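Envelope polyprotein (Puumala orthohantavirus, PDB 5FXU) forms the Gn ectodomain of the hantaviral surface glycoprotein, an antigenic part of the virion envelope that probably acts together with Gc in host-cell entry. Local coordinates at residues E8-T12 against T156-S160; F57-T61 against V283-S289; R106-F112 against T124-P130; V187-C193 against W345-L351. All blocks are in the same frame, centred on the assembly; numbering follows the deposited sequence.

Contact 1 (E8-T12 against T156-S160); sequences ECPHT and TYCVS
The runs 8-11 and 156-159 head roughly the same way, 34° apart from end to end. E8 and C9 are the last residues of strand 3-9; the chain continues as loop, with P10 still extended (psi 165°) and H11 in helical phi/psi (-68/-38). Residues 156-160 have no regular structure and follow directly on strand 147-155. In register, C9 CA lies 5.7 Å from T156 CA, and H11 CA 7.0 Å from V159 CA. T156 points toward the first segment and is its main partner. T156 N donates to C9 O at 3.1 Å, with an N-H...O angle of 140°. With chi1 t, T156 OG1 donates to E8 OE2 at 2.9 Å and weakly accepts C158 N at 3.4 Å. E8 reaches it with chi1 and chi2 both t. Its carboxylate is further satisfied: OE2 accepts L163 N and OE1 bonds to S236 OG. The parallel pairing of strands 3-9 and 147-155, in which C9 also bonds to E154 through the backbone, frays here into two loops. A disulfide half lies on each side: C9, ending strand 3-9, is bonded to C134, and C158, in the loop, to C168. H11 (chi1 m, chi2 -77°) points toward residues 156-160. H11 NE2 donates to C158 O at a very short 2.4 Å, and the position of that oxygen is less certain. H11 CD2 packs 3.8 Å from T156 CG2.

Contact 2 (F57-T61 against V283-S289); sequences FTKWT and VTGKAPS
F57 opens a piece of strand 54-64 whose backbone is extended throughout. Its ring lies out of reach of residues 283-289 and packs on L91, L93 and W323. T58 (chi1 m) points toward the other segment. T58 OG1 lies 3.5 Å from P288 CA, and T58 CG2 lies 4.0 Å from both A287 CB and K286 O. The T58 hydroxyl bonds to E85, whose carboxylate also holds S289 OG. T58 CA is 5.8 Å from P288 CA, and a cis peptide precedes P288. The contact is packing between two sheets, not strand pairing. The axes of strands 57-61 and 283-285 approach to 8.5 Å at 149°. Strand 54-64 belongs to the large mixed sheet, and strand 278-285 is an outermost strand of a three-stranded antiparallel sheet. K59 is out of reach of residues 283-289. W60 points toward the other segment, and with chi1 t and chi2 34° its indole packs on residues 283-285. W60 CZ2 lies 3.8 Å from V283 CG2, 3.4 Å from T284 C and 3.6 Å from G285 N. G285 leaves room for the indole: a CB there would clash with W60 NE1. T81, I296 and A324 also touch the W60 side chain. T61 is out of reach, and its side chain touches K82.

Contact 3 (R106-F112 against T124-P130); sequences RKTIACF and TVFLIGP
Strands 107-112 and 124-130 form the two arms of a beta hairpin. Their axes lie 4.6 Å apart, antiparallel at 176°. I109 with I128 and C111 with F126 are hydrogen-bonded pairs; A110 with L127 and F112 with V125 are non-hydrogen-bonded pairs. I109 N donates to I128 O at 2.7 Å and I128 N to I109 O at 2.8 Å. C111 N donates to F126 O at 3.1 Å and F126 N to C111 O at 2.8 Å. On one face I109 and I128 abut, CB to CB at 4.2 Å, and C111 SG sits 4.4 Å from F126 CB. On the other face small A110 leaves a hollow. L127 (chi1 t, chi2 p) fills it: L127 CD1 lies 3.9 Å from A110 CB and 3.6 Å from T108 CG2. F112 CB meets V125 CG2 at 4.1 Å, while the F112 ring (chi1 p) leads away to L91. G129 leaves space beside T108, where a CB would clash with OG1. At the open end the P130 ring wedges in, with CG 3.7 Å from R106 CA and CD 3.6 Å from K107 O. R106 has positive phi as the chain leaves helix 102-105. The backbone bonds set the pairing, mostly apolar side chains cover both faces, and the C111-C92 disulfide ties the hairpin covalently to the chain before it.

Contact 4 (V187-C193 against W345-L351); sequences VTVMVRC and WTGFIPL
Eight backbone hydrogen bonds join strands 187-193 and 345-351. V187 N donates to L351 O at 3.0 Å and L351 N to V187 O at 2.8 Å. V189 N to I349 O is 2.9 Å, and I349 N to V189 O is 3.0 Å. V191 N to G347 O is 2.8 Å, and G347 N to V191 O is 3.0 Å. C193 N to W345 O is 2.9 Å, and W345 N to C193 O is 3.0 Å. This is a regular antiparallel ladder, with non-hydrogen-bonded pairs T188-P350, M190-F348 and R192-T346 between the bonded ones. The strand axes come within 4.4 Å at 143°, so the pair is strongly twisted. On the buried face V189 CG2 meets L351 CD1 at 3.3 Å, and V191 CG2 meets I349 CG1 at 3.7 Å. G347 leaves space for the W345 indole (chi1 t, chi2 90°), since a CB would clash with CH2. C193 SG makes an oblique sulfur-aromatic contact, 5.4 Å from the centroid of the W345 six-membered ring. On the other face M190 CE lies 3.7 Å from F348 CZ. Helix 249-260 packs on the buried face through M258 and Y249. Strand 228-234 pairs with strand 185-197, and C232 holds C193 in a disulfide.

Overall arrangement
From the N terminus, strand 3-9 leads into contact 1, which closes a loop of 143 residues when the chain returns at 156-160. Contact 3, a local hairpin, is nested inside that loop. It is also nested inside the longer loop of contact 2, which opens at 57-61 and closes only at 283-289. Contacts 1 and 2 therefore cross. They lie on opposite sides of the chain's centre, with centres 45 Å apart. Contact 4 opens after contacts 1 and 3 have closed, crosses contact 2, and brings the C-terminal strand 340-354 into the large mixed sheet. Contacts 3 and 4 touch where F126 packs on R192. Contact 2 links the same sheet to the three-stranded one.

Contact 1 (E8-T12 against T156-S160)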
loop_
_atom_site.group_PDB
_atom_site.type_symbol
_atom_site.label_atom_id
_atom_site.label_comp_id
_atom_site.label_asym_id
_atom_site.label_seq_id
_atom_site.Cartn_x
_atom_site.Cartn_y
_atom_site.Cartn_z
ATOM N N GLU A 8 17.612 5.527 1.070
ATOM C CA GLU A 8 18.833 5.188 0.405
ATOM C C GLU A 8 18.957 6.073 -0.847
ATOM O O GLU A 8 18.163 5.973 -1.777
ATOM C CB GLU A 8 18.864 3.713 0.050
ATOM C CG GLU A 8 20.192 3.274 -0.564
ATOM C CD GLU A 8 20.276 1.786 -0.889
ATOM O OE1 GLU A 8 19.218 1.149 -1.155
ATOM O OE2 GLU A 8 21.428 1.265 -0.914
ATOM N N CYS A 9 19.981 6.924 -0.856
ATOM C CA CYS A 9 20.246 7.874 -1.949
ATOM C C CYS A 9 21.218 7.329 -3.002
ATOM O O CYS A 9 22.325 6.932 -2.656
ATOM C CB CYS A 9 20.830 9.157 -1.342
ATOM S SG CYS A 9 19.593 10.047 -0.382
ATOM N N PRO A 10 20.833 7.345 -4.292
ATOM C CA PRO A 10 21.811 6.975 -5.337
ATOM C C PRO A 10 22.929 7.995 -5.527
ATOM O O PRO A 10 22.771 9.126 -5.078
ATOM C CB PRO A 10 20.956 6.907 -6.608
ATOM C CG PRO A 10 19.538 6.892 -6.142
ATOM C CD PRO A 10 19.546 7.722 -4.901
ATOM N N HIS A 11 24.023 7.617 -6.212
ATOM C CA HIS A 11 25.135 8.567 -6.528
ATOM C C HIS A 11 24.753 9.653 -7.514
ATOM O O HIS A 11 25.195 10.779 -7.353
ATOM C CB HIS A 11 26.381 7.866 -7.045
ATOM C CG HIS A 11 27.076 7.064 -6.002
ATOM N ND1 HIS A 11 27.870 7.624 -5.022
ATOM C CD2 HIS A 11 27.064 5.736 -5.761
ATOM C CE1 HIS A 11 28.327 6.670 -4.229
ATOM N NE2 HIS A 11 27.854 5.515 -4.657
ATOM N N THR A 12 23.947 9.315 -8.522
ATOM C CA THR A 12 23.458 10.284 -9.526
ATOM C C THR A 12 21.930 10.299 -9.630
ATOM O O THR A 12 21.242 9.367 -9.196
ATOM C CB THR A 12 24.020 10.000 -10.947
ATOM O OG1 THR A 12 23.431 8.804 -11.492
ATOM C CG2 THR A 12 25.558 9.875 -10.931
ATOM N N THR A 156 24.510 5.736 -0.814
ATOM C CA THR A 156 24.632 4.289 -0.993
ATOM C C THR A 156 26.099 3.836 -1.080
ATOM O O THR A 156 26.942 4.508 -1.676
ATOM C CB THR A 156 23.800 3.777 -2.205
ATOM O OG1 THR A 156 23.823 2.354 -2.244
ATOM C CG2 THR A 156 24.306 4.297 -3.527
ATOM N N TYR A 157 26.379 2.694 -0.453
ATOM C CA TYR A 157 27.654 1.961 -0.608
ATOM C C TYR A 157 28.014 1.572 -2.038
ATOM O O TYR A 157 29.174 1.338 -2.314
ATOM C CB TYR A 157 27.631 0.678 0.235
ATOM C CG TYR A 157 27.933 0.914 1.680
ATOM C CD1 TYR A 157 29.260 0.931 2.137
ATOM C CD2 TYR A 157 26.907 1.130 2.601
ATOM C CE1 TYR A 157 29.554 1.154 3.474
ATOM C CE2 TYR A 157 27.189 1.350 3.940
ATOM C CZ TYR A 157 28.517 1.363 4.369
ATOM O OH TYR A 157 28.803 1.583 5.693
ATOM N N CYS A 158 27.026 1.477 -2.923
ATOM C CA CYS A 158 27.220 0.943 -4.275
ATOM C C CYS A 158 27.651 2.024 -5.262
ATOM O O CYS A 158 27.504 3.193 -4.971
ATOM C CB CYS A 158 25.916 0.267 -4.721
ATOM S SG CYS A 158 25.269 -0.836 -3.424
ATOM N N VAL A 159 28.184 1.611 -6.409
ATOM C CA VAL A 159 28.591 2.541 -7.486
ATOM C C VAL A 159 27.547 2.672 -8.596
ATOM O O VAL A 159 27.415 3.737 -9.184
ATOM C CB VAL A 159 29.996 2.252 -8.092
ATOM C CG1 VAL A 159 30.155 0.795 -8.472
ATOM C CG2 VAL A 159 30.323 3.159 -9.296
ATOM N N SER A 160 26.861 1.579 -8.920
ATOM C CA SER A 160 25.877 1.550 -10.022
ATOM C C SER A 160 24.438 1.164 -9.595
ATOM O O SER A 160 23.494 1.440 -10.338
ATOM C CB SER A 160 26.391 0.618 -11.133
ATOM O OG SER A 160 26.872 -0.594 -10.581
#

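Contact 2 (F57-T61 against V283-S289)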
loop_
_atom_site.group_PDB
_atom_site.type_symbol
_atom_site.label_atom_id
_atom_site.label_comp_id
_atom_site.label_asym_id
_atom_site.label_seq_id
_atom_site.Cartn_x
_atom_site.Cartn_y
_atom_site.Cartn_z
ATOM N N PHE A 57 -14.548 6.570 4.935
ATOM C CA PHE A 57 -14.327 5.152 5.175
ATOM C C PHE A 57 -15.518 4.568 5.918
ATOM O O PHE A 57 -16.171 5.240 6.712
ATOM C CB PHE A 57 -13.107 4.951 6.067
ATOM C CG PHE A 57 -11.817 4.835 5.323
ATOM C CD1 PHE A 57 -11.147 5.968 4.846
ATOM C CD2 PHE A 57 -11.252 3.600 5.114
ATOM C CE1 PHE A 57 -9.943 5.845 4.162
ATOM C CE2 PHE A 57 -10.059 3.477 4.441
ATOM C CZ PHE A 57 -9.405 4.599 3.955
ATOM N N THR A 58 -15.796 3.299 5.644
ATOM C CA THR A 58 -16.681 2.536 6.469
ATOM C C THR A 58 -15.835 1.866 7.517
ATOM O O THR A 58 -14.961 1.109 7.185
ATOM C CB THR A 58 -17.419 1.501 5.644
ATOM O OG1 THR A 58 -18.339 2.197 4.816
ATOM C CG2 THR A 58 -18.180 0.503 6.554
ATOM N N LYS A 59 -16.088 2.166 8.776
ATOM C CA LYS A 59 -15.429 1.469 9.879
ATOM C C LYS A 59 -16.203 0.215 10.269
ATOM O O LYS A 59 -17.344 0.311 10.613
ATOM C CB LYS A 59 -15.345 2.390 11.072
ATOM C CG LYS A 59 -14.613 1.809 12.248
ATOM C CD LYS A 59 -14.678 2.789 13.381
ATOM C CE LYS A 59 -14.033 2.209 14.604
ATOM N NZ LYS A 59 -14.074 3.206 15.703
ATOM N N TRP A 60 -15.546 -0.936 10.250
ATOM C CA TRP A 60 -16.143 -2.219 10.486
ATOM C C TRP A 60 -15.384 -2.875 11.636
ATOM O O TRP A 60 -14.186 -3.085 11.544
ATOM C CB TRP A 60 -16.029 -3.066 9.212
ATOM C CG TRP A 60 -16.605 -4.443 9.325
ATOM C CD1 TRP A 60 -17.706 -4.817 10.058
ATOM C CD2 TRP A 60 -16.133 -5.633 8.681
ATOM N NE1 TRP A 60 -17.920 -6.163 9.948
ATOM C CE2 TRP A 60 -16.979 -6.697 9.101
ATOM C CE3 TRP A 60 -15.087 -5.915 7.811
ATOM C CZ2 TRP A 60 -16.807 -8.024 8.647
ATOM C CZ3 TRP A 60 -14.912 -7.216 7.374
ATOM C CH2 TRP A 60 -15.771 -8.258 7.792
ATOM N N THR A 61 -16.099 -3.205 12.716
ATOM C CA THR A 61 -15.496 -3.656 13.988
ATOM C C THR A 61 -16.227 -4.904 14.518
ATOM O O THR A 61 -17.360 -5.143 14.163
ATOM C CB THR A 61 -15.585 -2.537 15.057
ATOM O OG1 THR A 61 -16.937 -2.075 15.171
ATOM C CG2 THR A 61 -14.750 -1.385 14.672
ATOM N N VAL A 283 -16.310 -13.535 10.203
ATOM C CA VAL A 283 -17.267 -12.465 10.417
ATOM C C VAL A 283 -17.725 -11.841 9.108
ATOM O O VAL A 283 -17.017 -11.864 8.104
ATOM C CB VAL A 283 -16.717 -11.373 11.368
ATOM C CG1 VAL A 283 -16.545 -11.932 12.773
ATOM C CG2 VAL A 283 -15.406 -10.797 10.857
ATOM N N THR A 284 -18.913 -11.260 9.147
ATOM C CA THR A 284 -19.462 -10.570 8.003
ATOM C C THR A 284 -19.949 -9.214 8.446
ATOM O O THR A 284 -20.051 -8.936 9.645
ATOM C CB THR A 284 -20.621 -11.356 7.381
ATOM O OG1 THR A 284 -21.638 -11.579 8.381
ATOM C CG2 THR A 284 -20.135 -12.698 6.840
ATOM N N GLY A 285 -20.238 -8.355 7.478
ATOM C CA GLY A 285 -20.735 -7.027 7.808
ATOM C C GLY A 285 -21.236 -6.263 6.619
ATOM O O GLY A 285 -21.134 -6.738 5.493
ATOM N N LYS A 286 -21.747 -5.059 6.896
ATOM C CA LYS A 286 -22.342 -4.195 5.886
ATOM C C LYS A 286 -21.458 -3.007 5.561
ATOM O O LYS A 286 -21.172 -2.175 6.430
ATOM C CB LYS A 286 -23.682 -3.693 6.374
ATOM C CG LYS A 286 -24.619 -4.804 6.832
ATOM C CD LYS A 286 -25.819 -4.221 7.561
ATOM C CE LYS A 286 -26.867 -5.290 7.771
ATOM N NZ LYS A 286 -27.919 -4.802 8.699
ATOM N N ALA A 287 -21.023 -2.936 4.309
ATOM C CA ALA A 287 -20.200 -1.834 3.829
ATOM C C ALA A 287 -20.758 -1.340 2.501
ATOM O O ALA A 287 -20.797 -2.114 1.552
ATOM C CB ALA A 287 -18.770 -2.284 3.676
ATOM N N PRO A 288 -21.243 -0.098 2.432
ATOM C CA PRO A 288 -21.351 0.813 3.585
ATOM C C PRO A 288 -22.415 0.329 4.581
ATOM O O PRO A 288 -23.153 -0.603 4.279
ATOM C CB PRO A 288 -21.718 2.168 2.953
ATOM C CG PRO A 288 -22.289 1.832 1.624
ATOM C CD PRO A 288 -21.600 0.571 1.167
ATOM N N SER A 289 -22.452 0.930 5.764
ATOM C CA SER A 289 -23.359 0.505 6.832
ATOM C C SER A 289 -24.834 0.618 6.469
ATOM O O SER A 289 -25.668 -0.074 7.064
ATOM C CB SER A 289 -23.107 1.309 8.108
ATOM O OG SER A 289 -23.439 2.670 7.924
#

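Contact 3 (R106-F112 against T124-P130)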
loop_
_atom_site.group_PDB
_atom_site.type_symbol
_atom_site.label_atom_id
_atom_site.label_comp_id
_atom_site.label_asym_id
_atom_site.label_seq_id
_atom_site.Cartn_x
_atom_site.Cartn_y
_atom_site.Cartn_z
ATOM N N ARG A 106 8.019 17.667 -8.779
ATOM C CA ARG A 106 8.821 17.851 -7.589
ATOM C C ARG A 106 8.005 17.810 -6.303
ATOM O O ARG A 106 8.347 18.452 -5.317
ATOM C CB ARG A 106 9.650 19.135 -7.711
ATOM C CG ARG A 106 10.510 19.181 -8.972
ATOM C CD ARG A 106 11.544 18.047 -8.956
ATOM N NE ARG A 106 12.396 17.927 -10.137
ATOM C CZ ARG A 106 13.173 18.883 -10.665
ATOM N NH1 ARG A 106 13.239 20.128 -10.172
ATOM N NH2 ARG A 106 13.886 18.588 -11.743
ATOM N N LYS A 107 6.938 17.026 -6.323
ATOM C CA LYS A 107 6.094 16.848 -5.156
ATOM C C LYS A 107 6.508 15.627 -4.354
ATOM O O LYS A 107 6.947 14.623 -4.908
ATOM C CB LYS A 107 4.636 16.741 -5.577
ATOM C CG LYS A 107 4.116 18.044 -6.162
ATOM C CD LYS A 107 4.032 19.117 -5.081
ATOM C CE LYS A 107 3.132 20.271 -5.476
ATOM N NZ LYS A 107 2.657 20.997 -4.266
ATOM N N THR A 108 6.373 15.750 -3.046
ATOM C CA THR A 108 6.684 14.696 -2.108
ATOM C C THR A 108 5.343 14.183 -1.556
ATOM O O THR A 108 4.462 14.975 -1.233
ATOM C CB THR A 108 7.584 15.243 -0.994
ATOM O OG1 THR A 108 8.873 15.527 -1.544
ATOM C CG2 THR A 108 7.760 14.236 0.156
ATOM N N ILE A 109 5.193 12.867 -1.496
ATOM C CA ILE A 109 4.002 12.223 -0.944
ATOM C C ILE A 109 4.395 11.647 0.394
ATOM O O ILE A 109 5.357 10.889 0.490
ATOM C CB ILE A 109 3.458 11.087 -1.840
ATOM C CG1 ILE A 109 2.936 11.632 -3.163
ATOM C CG2 ILE A 109 2.301 10.350 -1.164
ATOM C CD1 ILE A 109 4.009 11.813 -4.227
ATOM N N ALA A 110 3.660 12.037 1.426
ATOM C CA ALA A 110 3.831 11.492 2.768
ATOM C C ALA A 110 2.439 11.165 3.288
ATOM O O ALA A 110 1.592 12.040 3.349
ATOM C CB ALA A 110 4.532 12.473 3.678
ATOM N N CYS A 111 2.227 9.903 3.649
ATOM C CA CYS A 111 0.933 9.392 4.058
ATOM C C CYS A 111 1.152 8.134 4.905
ATOM O O CYS A 111 2.283 7.681 5.052
ATOM C CB CYS A 111 0.090 9.076 2.831
ATOM S SG CYS A 111 0.792 7.812 1.725
ATOM N N PHE A 112 0.103 7.614 5.543
ATOM C CA PHE A 112 0.251 6.387 6.363
ATOM C C PHE A 112 -0.852 5.397 6.069
ATOM O O PHE A 112 -1.884 5.768 5.546
ATOM C CB PHE A 112 0.377 6.715 7.855
ATOM C CG PHE A 112 -0.762 7.505 8.389
ATOM C CD1 PHE A 112 -0.795 8.900 8.280
ATOM C CD2 PHE A 112 -1.830 6.851 8.986
ATOM C CE1 PHE A 112 -1.876 9.615 8.765
ATOM C CE2 PHE A 112 -2.908 7.558 9.473
ATOM C CZ PHE A 112 -2.940 8.939 9.357
ATOM N N THR A 124 1.853 2.903 9.552
ATOM C CA THR A 124 3.041 2.707 8.775
ATOM C C THR A 124 3.102 3.963 7.923
ATOM O O THR A 124 2.189 4.253 7.153
ATOM C CB THR A 124 2.986 1.436 7.883
ATOM O OG1 THR A 124 3.071 0.250 8.691
ATOM C CG2 THR A 124 4.157 1.392 6.926
ATOM N N VAL A 125 4.174 4.724 8.086
ATOM C CA VAL A 125 4.362 5.976 7.344
ATOM C C VAL A 125 5.175 5.705 6.087
ATOM O O VAL A 125 6.221 5.094 6.165
ATOM C CB VAL A 125 5.066 7.018 8.218
ATOM C CG1 VAL A 125 5.411 8.252 7.411
ATOM C CG2 VAL A 125 4.172 7.383 9.383
ATOM N N PHE A 126 4.675 6.179 4.959
ATOM C CA PHE A 126 5.351 6.067 3.671
ATOM C C PHE A 126 5.768 7.456 3.218
ATOM O O PHE A 126 4.960 8.390 3.263
ATOM C CB PHE A 126 4.407 5.483 2.626
ATOM C CG PHE A 126 4.066 4.041 2.868
ATOM C CD1 PHE A 126 2.961 3.685 3.668
ATOM C CD2 PHE A 126 4.835 3.024 2.319
ATOM C CE1 PHE A 126 2.645 2.344 3.913
ATOM C CE2 PHE A 126 4.531 1.683 2.576
ATOM C CZ PHE A 126 3.431 1.347 3.379
ATOM N N LEU A 127 7.012 7.586 2.751
ATOM C CA LEU A 127 7.515 8.844 2.183
ATOM C C LEU A 127 8.069 8.566 0.824
ATOM O O LEU A 127 8.945 7.718 0.669
ATOM C CB LEU A 127 8.594 9.382 3.083
ATOM C CG LEU A 127 9.261 10.679 2.666
ATOM C CD1 LEU A 127 8.278 11.825 2.740
ATOM C CD2 LEU A 127 10.440 10.952 3.584
ATOM N N ILE A 128 7.531 9.261 -0.170
ATOM C CA ILE A 128 7.933 9.110 -1.576
ATOM C C ILE A 128 8.237 10.483 -2.121
ATOM O O ILE A 128 7.483 11.418 -1.903
ATOM C CB ILE A 128 6.784 8.557 -2.408
ATOM C CG1 ILE A 128 6.353 7.194 -1.861
ATOM C CG2 ILE A 128 7.181 8.394 -3.872
ATOM C CD1 ILE A 128 5.008 6.736 -2.387
ATOM N N GLY A 129 9.323 10.615 -2.861
ATOM C CA GLY A 129 9.635 11.901 -3.431
ATOM C C GLY A 129 10.769 11.945 -4.418
ATOM O O GLY A 129 11.382 10.937 -4.732
ATOM N N PRO A 130 11.057 13.136 -4.930
ATOM C CA PRO A 130 12.078 13.214 -5.997
ATOM C C PRO A 130 13.474 12.924 -5.480
ATOM O O PRO A 130 13.808 13.212 -4.314
ATOM C CB PRO A 130 11.951 14.638 -6.529
ATOM C CG PRO A 130 10.838 15.271 -5.770
ATOM C CD PRO A 130 10.534 14.458 -4.555
#

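Contact 4 (V187-C193 against W345-L351)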
loop_
_atom_site.group_PDB
_atom_site.type_symbol
_atom_site.label_atom_id
_atom_site.label_comp_id
_atom_site.label_asym_id
_atom_site.label_seq_id
_atom_site.Cartn_x
_atom_site.Cartn_y
_atom_site.Cartn_z
ATOM N N VAL A 187 18.372 -11.185 -7.966
ATOM C CA VAL A 187 18.266 -10.643 -6.618
ATOM C C VAL A 187 16.807 -10.329 -6.283
ATOM O O VAL A 187 16.055 -9.800 -7.098
ATOM C CB VAL A 187 19.146 -9.377 -6.472
ATOM C CG1 VAL A 187 19.027 -8.808 -5.079
ATOM C CG2 VAL A 187 20.609 -9.724 -6.739
ATOM N N THR A 188 16.414 -10.658 -5.072
ATOM C CA THR A 188 15.063 -10.399 -4.581
ATOM C C THR A 188 14.957 -8.997 -3.982
ATOM O O THR A 188 15.708 -8.689 -3.077
ATOM C CB THR A 188 14.688 -11.471 -3.568
ATOM O OG1 THR A 188 14.520 -12.699 -4.282
ATOM C CG2 THR A 188 13.426 -11.147 -2.865
ATOM N N VAL A 189 14.044 -8.170 -4.501
ATOM C CA VAL A 189 13.900 -6.783 -4.045
ATOM C C VAL A 189 12.492 -6.503 -3.514
ATOM O O VAL A 189 11.518 -7.138 -3.910
ATOM C CB VAL A 189 14.241 -5.724 -5.130
ATOM C CG1 VAL A 189 15.649 -5.930 -5.643
ATOM C CG2 VAL A 189 13.281 -5.767 -6.300
ATOM N N MET A 190 12.412 -5.512 -2.645
ATOM C CA MET A 190 11.155 -5.037 -2.103
ATOM C C MET A 190 10.376 -4.247 -3.143
ATOM O O MET A 190 10.947 -3.496 -3.933
ATOM C CB MET A 190 11.401 -4.177 -0.869
ATOM C CG MET A 190 10.126 -3.671 -0.205
ATOM S SD MET A 190 10.340 -2.798 1.390
ATOM C CE MET A 190 10.655 -4.193 2.455
ATOM N N VAL A 191 9.060 -4.431 -3.127
ATOM C CA VAL A 191 8.146 -3.642 -3.924
ATOM C C VAL A 191 7.085 -3.105 -2.993
ATOM O O VAL A 191 6.556 -3.859 -2.172
ATOM C CB VAL A 191 7.490 -4.458 -5.048
ATOM C CG1 VAL A 191 6.665 -3.558 -5.952
ATOM C CG2 VAL A 191 8.549 -5.045 -5.944
ATOM N N ARG A 192 6.815 -1.809 -3.108
ATOM C CA ARG A 192 5.732 -1.137 -2.372
ATOM C C ARG A 192 4.754 -0.488 -3.334
ATOM O O ARG A 192 5.167 0.259 -4.201
ATOM C CB ARG A 192 6.286 -0.076 -1.414
ATOM C CG ARG A 192 6.877 -0.682 -0.167
ATOM C CD ARG A 192 7.917 0.086 0.615
ATOM N NE ARG A 192 9.245 0.254 0.036
ATOM C CZ ARG A 192 10.285 0.744 0.695
ATOM N NH1 ARG A 192 10.181 1.098 1.974
ATOM N NH2 ARG A 192 11.446 0.860 0.069
ATOM N N CYS A 193 3.473 -0.806 -3.153
ATOM C CA CYS A 193 2.410 -0.457 -4.078
ATOM C C CYS A 193 1.239 0.226 -3.389
ATOM O O CYS A 193 0.884 -0.139 -2.283
ATOM C CB CYS A 193 1.849 -1.722 -4.734
ATOM S SG CYS A 193 3.032 -2.696 -5.650
ATOM N N TRP A 345 0.386 -2.409 -0.342
ATOM C CA TRP A 345 0.850 -3.789 -0.454
ATOM C C TRP A 345 2.367 -3.777 -0.545
ATOM O O TRP A 345 2.937 -3.049 -1.365
ATOM C CB TRP A 345 0.264 -4.465 -1.703
ATOM C CG TRP A 345 0.624 -5.930 -1.819
ATOM C CD1 TRP A 345 -0.080 -6.973 -1.323
ATOM C CD2 TRP A 345 1.771 -6.483 -2.461
ATOM N NE1 TRP A 345 0.552 -8.160 -1.619
ATOM C CE2 TRP A 345 1.698 -7.888 -2.313
ATOM C CE3 TRP A 345 2.857 -5.933 -3.154
ATOM C CZ2 TRP A 345 2.674 -8.763 -2.836
ATOM C CZ3 TRP A 345 3.839 -6.802 -3.684
ATOM C CH2 TRP A 345 3.733 -8.197 -3.523
ATOM N N THR A 346 2.998 -4.561 0.320
ATOM C CA THR A 346 4.436 -4.664 0.395
ATOM C C THR A 346 4.798 -6.135 0.206
ATOM O O THR A 346 4.255 -7.023 0.876
ATOM C CB THR A 346 4.975 -4.102 1.736
ATOM O OG1 THR A 346 4.582 -2.720 1.871
ATOM C CG2 THR A 346 6.483 -4.160 1.784
ATOM N N GLY A 347 5.701 -6.388 -0.740
ATOM C CA GLY A 347 6.204 -7.728 -0.999
ATOM C C GLY A 347 7.552 -7.718 -1.677
ATOM O O GLY A 347 8.228 -6.704 -1.701
ATOM N N PHE A 348 7.948 -8.872 -2.198
ATOM C CA PHE A 348 9.271 -9.073 -2.786
ATOM C C PHE A 348 9.149 -9.797 -4.116
ATOM O O PHE A 348 8.340 -10.710 -4.248
ATOM C CB PHE A 348 10.166 -9.851 -1.831
ATOM C CG PHE A 348 10.350 -9.168 -0.507
ATOM C CD1 PHE A 348 9.435 -9.355 0.524
ATOM C CD2 PHE A 348 11.424 -8.308 -0.298
ATOM C CE1 PHE A 348 9.595 -8.710 1.752
ATOM C CE2 PHE A 348 11.597 -7.672 0.930
ATOM C CZ PHE A 348 10.678 -7.863 1.953
ATOM N N ILE A 349 9.938 -9.368 -5.099
ATOM C CA ILE A 349 10.026 -10.051 -6.386
ATOM C C ILE A 349 11.489 -10.259 -6.785
ATOM O O ILE A 349 12.356 -9.410 -6.482
ATOM C CB ILE A 349 9.263 -9.307 -7.510
ATOM C CG1 ILE A 349 9.898 -7.946 -7.836
ATOM C CG2 ILE A 349 7.799 -9.149 -7.125
ATOM C CD1 ILE A 349 9.338 -7.273 -9.073
ATOM N N PRO A 350 11.774 -11.385 -7.467
ATOM C CA PRO A 350 13.109 -11.603 -8.006
ATOM C C PRO A 350 13.338 -10.780 -9.270
ATOM O O PRO A 350 12.479 -10.758 -10.142
ATOM C CB PRO A 350 13.106 -13.095 -8.313
ATOM C CG PRO A 350 11.687 -13.412 -8.644
ATOM C CD PRO A 350 10.868 -12.509 -7.771
ATOM N N LEU A 351 14.468 -10.086 -9.351
ATOM C CA LEU A 351 14.846 -9.365 -10.561
ATOM C C LEU A 351 16.121 -9.927 -11.168
ATOM O O LEU A 351 17.079 -10.196 -10.452
ATOM C CB LEU A 351 15.092 -7.887 -10.278
ATOM C CG LEU A 351 13.902 -7.023 -9.886
ATOM C CD1 LEU A 351 14.270 -5.618 -9.436
ATOM C CD2 LEU A 351 12.921 -6.936 -11.029
#